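Local coordinates for OBody AM3L15 (Pyrobaculum aerophilum, PDB 4GN5), which is an OBody, an engineered binding protein built on an OB-fold nucleic acid binding domain, and probably recognises a partner protein, at residues A[58-63]-A[97-101]. Residues are numbered along the deposited sequence; the frame is centred on the assembly and turned at random.
Sequences KTPDHL and FPSEI
L63 points from the first turn of helix 61-67 at the bend between strands 95-98 and 100-103 of this OB-fold, where the helix packs against the β-barrel. Its two methyls part over the chain: CD1 comes to 3.4 Å from P98 O and also meets the P98 ring, 4.1 Å from CG, while CD2 turns to the I101 side, 3.8 Å from I101 N and near I101 CG1. Were L63 cut back to alanine, the P98 ring and I101 CG1 would probably lose these methyl contacts and a gap would open beneath the bend. At this corner S99 and E100 both face K79, a classic β-bulge. No direct hydrogen bond joins the segments; two waters do that work. One gives a hydrogen to P98 O and bonds T59 OG1, which is also hydrogen-bonded to E55 N. Farther out, K58 crosses F97 at a slant, its extended chain bringing CD to 3.9 Å from F97 CE1, and its NZ continues to a salt bridge with E55. With CG set between backbone N and carbonyl carbon (chi1 73°), H62 swings its ring toward S99, and the second water, in the ring plane 2.7 Å from H62 NE2, donates to S99 O.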
# COMPACT_ATOMS: atom_id res chain seq x y z
N LYS A 58 -12.98 3.28 2.57
CA LYS A 58 -12.95 3.67 3.98
C LYS A 58 -12.74 5.16 4.22
O LYS A 58 -13.36 5.73 5.07
CB LYS A 58 -11.83 2.97 4.72
CG LYS A 58 -12.10 1.62 5.11
CD LYS A 58 -11.02 1.09 5.98
CE LYS A 58 -10.90 -0.42 5.84
NZ LYS A 58 -9.80 -0.98 6.66
N THR A 59 -11.82 5.76 3.49
CA THR A 59 -11.37 7.15 3.71
C THR A 59 -12.10 8.12 2.79
O THR A 59 -12.22 7.86 1.61
CB THR A 59 -9.82 7.22 3.43
OG1 THR A 59 -9.14 6.37 4.35
CG2 THR A 59 -9.29 8.63 3.55
N PRO A 60 -12.54 9.30 3.29
CA PRO A 60 -13.26 10.15 2.35
C PRO A 60 -12.44 10.60 1.16
O PRO A 60 -11.22 10.84 1.28
CB PRO A 60 -13.68 11.35 3.21
CG PRO A 60 -13.88 10.77 4.58
CD PRO A 60 -12.72 9.73 4.69
N ASP A 61 -13.11 10.69 0.00
CA ASP A 61 -12.48 11.04 -1.26
C ASP A 61 -11.60 12.31 -1.17
O ASP A 61 -10.49 12.34 -1.70
CB ASP A 61 -13.57 11.25 -2.32
CG ASP A 61 -13.01 11.47 -3.76
OD1 ASP A 61 -11.95 10.89 -4.13
OD2 ASP A 61 -13.65 12.21 -4.54
N HIS A 62 -12.10 13.36 -0.53
CA HIS A 62 -11.33 14.62 -0.48
C HIS A 62 -9.88 14.43 0.10
O HIS A 62 -8.94 15.11 -0.33
CB HIS A 62 -12.11 15.74 0.22
CG HIS A 62 -12.24 15.58 1.71
ND1 HIS A 62 -13.25 14.86 2.30
CD2 HIS A 62 -11.49 16.08 2.73
CE1 HIS A 62 -13.11 14.90 3.62
NE2 HIS A 62 -12.04 15.62 3.90
N LEU A 63 -9.68 13.53 1.05
CA LEU A 63 -8.34 13.31 1.63
C LEU A 63 -7.34 12.69 0.66
O LEU A 63 -6.16 12.90 0.74
CB LEU A 63 -8.40 12.51 2.93
CG LEU A 63 -9.28 13.08 4.03
CD1 LEU A 63 -9.25 12.24 5.24
CD2 LEU A 63 -8.81 14.46 4.39
N PHE A 97 -6.42 6.07 10.79
CA PHE A 97 -7.34 6.40 9.73
C PHE A 97 -7.80 7.86 9.83
O PHE A 97 -8.55 8.23 10.75
CB PHE A 97 -8.50 5.36 9.64
CG PHE A 97 -8.06 4.03 9.11
CD1 PHE A 97 -8.08 3.75 7.74
CD2 PHE A 97 -7.54 3.06 9.96
CE1 PHE A 97 -7.66 2.58 7.24
CE2 PHE A 97 -7.10 1.84 9.46
CZ PHE A 97 -7.16 1.58 8.10
N PRO A 98 -7.34 8.72 8.88
CA PRO A 98 -7.54 10.14 9.00
C PRO A 98 -8.96 10.61 8.66
O PRO A 98 -9.63 10.05 7.78
CB PRO A 98 -6.56 10.72 7.98
CG PRO A 98 -6.54 9.71 6.88
CD PRO A 98 -6.65 8.37 7.61
N SER A 99 -9.37 11.67 9.34
CA SER A 99 -10.51 12.44 8.92
C SER A 99 -10.10 13.84 8.44
O SER A 99 -10.82 14.46 7.64
CB SER A 99 -11.50 12.54 10.05
OG SER A 99 -10.96 13.32 11.07
N GLU A 100 -8.97 14.35 8.91
CA GLU A 100 -8.47 15.64 8.40
C GLU A 100 -6.97 15.56 8.12
O GLU A 100 -6.22 15.01 8.93
CB GLU A 100 -8.74 16.78 9.35
CG GLU A 100 -10.15 16.88 9.84
CD GLU A 100 -10.30 17.83 11.02
OE1 GLU A 100 -9.37 18.62 11.32
OE2 GLU A 100 -11.38 17.80 11.66
N ILE A 101 -6.55 16.05 6.96
CA ILE A 101 -5.12 16.25 6.74
C ILE A 101 -4.88 17.70 6.39
O ILE A 101 -5.36 18.16 5.36
CB ILE A 101 -4.58 15.34 5.62
CG1 ILE A 101 -4.82 13.86 5.97
CG2 ILE A 101 -3.09 15.69 5.32
CD1 ILE A 101 -4.46 12.83 4.81
O HOH W 1 -9.88 7.30 6.82
O HOH W 2 -11.41 16.57 6.39